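Local coordinates for protein thioredoxin (Bacillus cereus, PDB 3ZIT) that probably transfers electrons as a small thioredoxin-like, glutaredoxin-family oxidoreductase, using a pair of cysteines that form a disulfide at a helix start, at residues V18-F21 and L22-N25; E31-V34 and K35-A38. The protein carries 1 engineered substitution. All coordinates share one frame; numbering follows the deposited sequence.

In the fold
From the N terminus the chain runs through strand 4-8, then the disulfide-linked Cys12 and Cys15 at the start of helix 13-24, whose last two turns make contact 1. Strand 30-33 follows, parallel to strand 4-8 and at the edge of the chain's four-stranded sheet, and contact 2 turns the chain from its end into helix 38-47. The contacts stand in series, neither crossing nor enclosing the other, with centres about 19 Å apart. One salt bridge joins them, Lys19 NZ to Glu31 OE1 at 2.6 Å, tying the helix to the strand it leads into. Contact 1 thus ends the helix of a beta-alpha-beta unit, and contact 2 leaves the unit's second strand.

Contact 1 of 2, residues V18-F21 and L22-N25; sequences VKEF and LKHN
Phe21 and Asn25 meet where helix 13-24 runs out, ND2 of the Asn25 amide over one face of the ring and the two planes 54° apart. Asn25 ND2 lies toward the rim of that face, 3.4 Å from Phe21 CE1. The same nitrogen turns back to the backbone and donates to Phe21 O at 2.9 Å, with the acceptor close to the amide plane. Asn25 N gives Phe21 O a second bond of 3.1 Å, arriving from the opposite face of the carbonyl plane, so one oxygen is gripped twice by one residue. Phe21 CG stands anti to the backbone N (chi1 171°), which swings the ring out beside its own carbonyl and under the amide.

On another flank of the same stretch, Glu20 and Lys23 run side by side. The glutamate bends at chi2 and the lysine at chi3, bringing Lys23 NZ within 2.7 Å of Glu20 OE2 in a salt bridge on the syn side of the carboxylate, 25° out of its plane. On the buried side Val18 and Leu22 point the same way, Val18 CG1 and Leu22 CD1 4.0 Å apart. Leu71 and Leu75 of helix 68-75 touch Val18 and Leu22 respectively, and Phe66 of the second subunit packs on Phe21.

The regular i to i+4 bonds, such as Leu22 N to Val18 O at 2.9 Å, run through to Asn25 N, whose bond to Phe21 O is the least straight of them. There the side chain and main chain of Asn25 together satisfy Phe21 O, a carbonyl of the last turn, while charge pairing and hydrocarbon packing occupy different flanks of the helix.

Contact 2 of 2, residues E31-V34 and K35-A38; sequences EFDV and KKDA
Phe32 and Asp33 are still extended, and the chain then folds back past Val34 into a tight turn in which Asp37 N donates to Asp33 O at 2.9 Å. Lys36 N also reaches this carbonyl, but weakly. The Asp33 carboxylate lies against one side of the turn. With chi1 at -179° it extends away from Asp33 N, forward over the amides that follow. Asp33 OD1 takes two of them: Lys35 N at 2.9 Å, nearly in line with the C-O bond, which closes an Asx turn, and Lys36 N at 3.1 Å, from 55° out of the carboxylate plane, which reinforces it together with the Asp37 N to Asp33 O bond.

The other oxygen serves a charge. The chain of Lys36 slants across the carboxylate, straight as far as CE, and a bend at its last torsion carries Lys36 NZ to 2.9 Å from Asp33 OD2. This salt bridge too comes from above the plane. Phe32 and Asp37, for their part, lie side by side with ring and carboxylate planes 71° apart, Phe32 CD1 being 3.9 Å from Asp37 OD2. Arg43 makes a cation-pi contact with this ring, and Tyr7 meets it with its plane nearly parallel.

Asp37 is the N-cap of helix 38-47, its OD1 bonded to Ala40 N. Val34 O receives Arg41 NH1 of the same helix. Two backbone N-H groups and an ammonium thus share the Asp33 carboxylate; the three donors restrict its rotation and would be expected to favour its charged form. Asp33 holds the turn and Asp37 caps the helix that follows.

Contact 1 of 2, residues V18-F21 and L22-N25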
ATOM      1  N   VAL B  18       2.113   4.050  -1.139  1.00  8.55           N
ATOM      2  CA  VAL B  18       1.084   4.991  -1.550  1.00  9.09           C
ATOM      3  C   VAL B  18       1.077   5.197  -3.038  1.00  8.46           C
ATOM      4  O   VAL B  18       0.029   5.151  -3.678  1.00  9.14           O
ATOM      5  CB  VAL B  18       1.259   6.332  -0.768  1.00  9.34           C
ATOM      6  CG1 VAL B  18       0.420   7.462  -1.444  1.00 11.42           C
ATOM      7  CG2 VAL B  18       0.796   6.111   0.643  1.00 11.72           C
ATOM      8  N   LYS B  19       2.257   5.435  -3.646  1.00  8.77           N
ATOM      9  CA  LYS B  19       2.278   5.649  -5.093  1.00  9.88           C
ATOM     10  C   LYS B  19       1.773   4.414  -5.842  1.00  8.67           C
ATOM     11  O   LYS B  19       1.012   4.546  -6.790  1.00  9.90           O
ATOM     12  CB  LYS B  19       3.682   6.005  -5.537  1.00 10.59           C
ATOM     13  CG  LYS B  19       4.158   7.381  -5.180  1.00 12.94           C
ATOM     14  CD  LYS B  19       5.702   7.533  -5.384  1.00 19.98           C
ATOM     15  CE  LYS B  19       6.446   8.772  -5.324  1.00 26.08           C
ATOM     16  NZ  LYS B  19       7.720   8.251  -5.913  1.00 35.80           N
ATOM     17  N   GLU B  20       2.182   3.217  -5.428  1.00  9.54           N
ATOM     18  CA  GLU B  20       1.718   2.021  -6.105  1.00 10.22           C
ATOM     19  C   GLU B  20       0.258   1.801  -5.949  1.00  9.56           C
ATOM     20  O   GLU B  20      -0.406   1.313  -6.880  1.00 10.09           O
ATOM     21  CB  GLU B  20       2.572   0.826  -5.702  1.00 12.39           C
ATOM     22  CG  GLU B  20       4.063   1.002  -6.163  1.00 16.11           C
ATOM     23  CD  GLU B  20       4.225   1.076  -7.712  1.00 22.09           C
ATOM     24  OE1 GLU B  20       3.550   0.265  -8.360  1.00 30.70           O
ATOM     25  OE2 GLU B  20       5.034   1.904  -8.275  1.00 28.95           O
ATOM     26  N   PHE B  21      -0.284   2.098  -4.757  1.00  9.51           N
ATOM     27  CA  PHE B  21      -1.732   2.076  -4.514  1.00  9.48           C
ATOM     28  C   PHE B  21      -2.446   3.039  -5.541  1.00  8.15           C
ATOM     29  O   PHE B  21      -3.444   2.688  -6.125  1.00  9.62           O
ATOM     30  CB  PHE B  21      -1.990   2.421  -3.079  1.00  9.97           C
ATOM     31  CG  PHE B  21      -3.453   2.640  -2.765  1.00 12.53           C
ATOM     32  CD1 PHE B  21      -4.256   1.485  -2.545  1.00 18.58           C
ATOM     33  CD2 PHE B  21      -4.008   3.874  -2.723  1.00 16.62           C
ATOM     34  CE1 PHE B  21      -5.605   1.552  -2.296  1.00 21.35           C
ATOM     35  CE2 PHE B  21      -5.433   4.016  -2.461  1.00 18.32           C
ATOM     36  CZ  PHE B  21      -6.139   2.793  -2.226  1.00 20.53           C
ATOM     37  N   LEU B  22      -1.951   4.248  -5.602  1.00  9.01           N
ATOM     38  CA  LEU B  22      -2.547   5.215  -6.526  1.00  8.86           C
ATOM     39  C   LEU B  22      -2.434   4.747  -7.966  1.00  8.98           C
ATOM     40  O   LEU B  22      -3.423   4.866  -8.712  1.00 10.00           O
ATOM     41  CB  LEU B  22      -1.860   6.575  -6.360  1.00  9.80           C
ATOM     42  CG  LEU B  22      -2.118   7.243  -5.051  1.00  9.87           C
ATOM     43  CD1 LEU B  22      -1.174   8.505  -4.952  1.00 12.27           C
ATOM     44  CD2 LEU B  22      -3.539   7.542  -4.736  1.00 13.33           C
ATOM     45  N   LYS B  23      -1.302   4.191  -8.376  1.00  9.04           N
ATOM     46  CA  LYS B  23      -1.157   3.633  -9.728  1.00 10.58           C
ATOM     47  C   LYS B  23      -2.109   2.519  -9.969  1.00 10.04           C
ATOM     48  O   LYS B  23      -2.725   2.406 -11.029  1.00 11.17           O
ATOM     49  CB  LYS B  23       0.259   3.241 -10.002  1.00 12.46           C
ATOM     50  CG  LYS B  23       1.214   4.316 -10.183  1.00 15.85           C
ATOM     51  CD  LYS B  23       2.660   3.782 -10.075  1.00 25.88           C
ATOM     52  CE  LYS B  23       3.422   3.560 -11.315  1.00 38.21           C
ATOM     53  NZ  LYS B  23       4.724   3.054 -10.743  1.00 32.73           N
ATOM     54  N   HIS B  24      -2.226   1.607  -9.018  1.00 10.67           N
ATOM     55  CA  HIS B  24      -3.147   0.478  -9.223  1.00 12.83           C
ATOM     56  C   HIS B  24      -4.609   0.908  -9.388  1.00 10.90           C
ATOM     57  O   HIS B  24      -5.379   0.240 -10.092  1.00 12.81           O
ATOM     58  CB  HIS B  24      -3.007  -0.464  -8.035  1.00 13.07           C
ATOM     59  CG  HIS B  24      -3.760  -1.718  -8.281  1.00 16.76           C
ATOM     60  ND1 HIS B  24      -3.486  -2.570  -9.326  1.00 21.25           N
ATOM     61  CD2 HIS B  24      -4.913  -2.107  -7.733  1.00 23.45           C
ATOM     62  CE1 HIS B  24      -4.408  -3.516  -9.307  1.00 22.04           C
ATOM     63  NE2 HIS B  24      -5.270  -3.267  -8.331  1.00 22.43           N
ATOM     64  N   ASN B  25      -4.951   2.029  -8.774  1.00 10.94           N
ATOM     65  CA  ASN B  25      -6.235   2.642  -8.903  1.00 11.15           C
ATOM     66  C   ASN B  25      -6.346   3.636 -10.053  1.00 10.40           C
ATOM     67  O   ASN B  25      -7.326   4.345 -10.145  1.00 11.05           O
ATOM     68  CB  ASN B  25      -6.674   3.234  -7.535  1.00 12.00           C
ATOM     69  CG  ASN B  25      -7.079   2.162  -6.594  1.00 15.46           C
ATOM     70  OD1 ASN B  25      -8.215   1.665  -6.670  1.00 18.04           O
ATOM     71  ND2 ASN B  25      -6.156   1.777  -5.663  1.00 15.03           N
TER

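Contact 2 of 2, residues E31-V34 and K35-A38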
ATOM      1  N   GLU B  31       3.737  13.952  -8.698  1.00  9.38           N
ATOM      2  CA  GLU B  31       4.560  13.713  -7.561  1.00  9.28           C
ATOM      3  C   GLU B  31       5.688  14.672  -7.442  1.00  8.29           C
ATOM      4  O   GLU B  31       6.159  15.296  -8.458  1.00  9.76           O
ATOM      5  CB  GLU B  31       5.116  12.320  -7.484  1.00 10.27           C
ATOM      6  CG  GLU B  31       6.195  12.059  -8.513  1.00 13.00           C
ATOM      7  CD  GLU B  31       6.465  10.644  -8.464  1.00 17.08           C
ATOM      8  OE1 GLU B  31       7.196  10.183  -7.516  1.00 22.13           O
ATOM      9  OE2 GLU B  31       5.775   9.873  -9.082  1.00 18.28           O
ATOM     10  N   PHE B  32       6.257  14.838  -6.235  1.00  8.32           N
ATOM     11  CA  PHE B  32       7.359  15.667  -5.938  1.00  8.57           C
ATOM     12  C   PHE B  32       8.268  14.948  -4.973  1.00  9.56           C
ATOM     13  O   PHE B  32       7.787  14.266  -4.080  1.00 13.48           O
ATOM     14  CB  PHE B  32       6.969  16.979  -5.302  1.00 10.60           C
ATOM     15  CG  PHE B  32       5.992  17.719  -6.123  1.00 10.91           C
ATOM     16  CD1 PHE B  32       6.442  18.533  -7.169  1.00 13.47           C
ATOM     17  CD2 PHE B  32       4.634  17.554  -5.977  1.00 12.51           C
ATOM     18  CE1 PHE B  32       5.510  19.185  -7.978  1.00 15.37           C
ATOM     19  CE2 PHE B  32       3.689  18.200  -6.766  1.00 18.18           C
ATOM     20  CZ  PHE B  32       4.153  18.995  -7.815  1.00 17.18           C
ATOM     21  N   ASP B  33       9.590  15.115  -5.140  1.00  9.52           N
ATOM     22  CA  ASP B  33      10.626  14.548  -4.251  1.00  9.65           C
ATOM     23  C   ASP B  33      11.142  15.661  -3.400  1.00  9.72           C
ATOM     24  O   ASP B  33      11.781  16.559  -3.901  1.00 11.42           O
ATOM     25  CB  ASP B  33      11.677  13.900  -5.113  1.00 11.43           C
ATOM     26  CG  ASP B  33      12.794  13.245  -4.296  1.00 12.21           C
ATOM     27  OD1 ASP B  33      13.197  13.784  -3.304  1.00 12.68           O
ATOM     28  OD2 ASP B  33      13.295  12.171  -4.781  1.00 16.21           O
ATOM     29  N   VAL B  34      10.813  15.627  -2.103  1.00  9.20           N
ATOM     30  CA  VAL B  34      11.163  16.712  -1.209  1.00  9.37           C
ATOM     31  C   VAL B  34      12.619  16.757  -0.844  1.00 10.44           C
ATOM     32  O   VAL B  34      13.048  17.692  -0.201  1.00 13.53           O
ATOM     33  CB  VAL B  34      10.212  16.765   0.004  1.00 10.39           C
ATOM     34  CG1 VAL B  34       8.797  16.932  -0.395  1.00 10.74           C
ATOM     35  CG2 VAL B  34      10.401  15.566   0.950  1.00 12.22           C
ATOM     36  N   LYS B  35      13.402  15.712  -1.157  1.00 10.42           N
ATOM     37  CA  LYS B  35      14.852  15.812  -0.973  1.00 11.67           C
ATOM     38  C   LYS B  35      15.452  16.578  -2.141  1.00 11.28           C
ATOM     39  O   LYS B  35      16.373  17.352  -1.969  1.00 14.42           O
ATOM     40  CB  LYS B  35      15.464  14.414  -0.854  1.00 13.37           C
ATOM     41  CG  LYS B  35      15.247  13.723   0.470  1.00 16.10           C
ATOM     42  CD  LYS B  35      16.162  14.321   1.521  1.00 19.43           C
ATOM     43  CE  LYS B  35      16.053  13.458   2.804  1.00 22.09           C
ATOM     44  NZ  LYS B  35      14.906  13.901   3.659  1.00 32.62           N
ATOM     45  N   LYS B  36      14.980  16.358  -3.368  1.00 11.74           N
ATOM     46  CA  LYS B  36      15.545  16.911  -4.615  1.00 11.91           C
ATOM     47  C   LYS B  36      14.938  18.204  -5.000  1.00 11.98           C
ATOM     48  O   LYS B  36      15.493  18.894  -5.840  1.00 17.74           O
ATOM     49  CB  LYS B  36      15.388  15.900  -5.738  1.00 12.48           C
ATOM     50  CG  LYS B  36      16.099  14.592  -5.470  1.00 12.70           C
ATOM     51  CD  LYS B  36      15.870  13.609  -6.639  1.00 15.86           C
ATOM     52  CE  LYS B  36      16.465  12.215  -6.507  1.00 16.95           C
ATOM     53  NZ  LYS B  36      16.101  11.562  -5.252  1.00 16.13           N
ATOM     54  N   ASP B  37      13.760  18.552  -4.511  1.00 13.18           N
ATOM     55  CA  ASP B  37      13.026  19.724  -4.901  1.00 13.23           C
ATOM     56  C   ASP B  37      12.752  20.565  -3.631  1.00 12.46           C
ATOM     57  O   ASP B  37      11.848  20.286  -2.880  1.00 12.44           O
ATOM     58  CB  ASP B  37      11.775  19.320  -5.640  1.00 13.10           C
ATOM     59  CG  ASP B  37      10.883  20.451  -6.088  1.00 13.99           C
ATOM     60  OD1 ASP B  37      11.058  21.606  -5.602  1.00 16.04           O
ATOM     61  OD2 ASP B  37       9.904  20.234  -6.872  1.00 17.94           O
ATOM     62  N   ALA B  38      13.605  21.574  -3.384  1.00 15.19           N
ATOM     63  CA  ALA B  38      13.490  22.416  -2.209  1.00 17.18           C
ATOM     64  C   ALA B  38      12.170  23.177  -2.186  1.00 14.43           C
ATOM     65  O   ALA B  38      11.627  23.408  -1.109  1.00 14.99           O
ATOM     66  CB  ALA B  38      14.664  23.362  -2.180  1.00 18.76           C
TER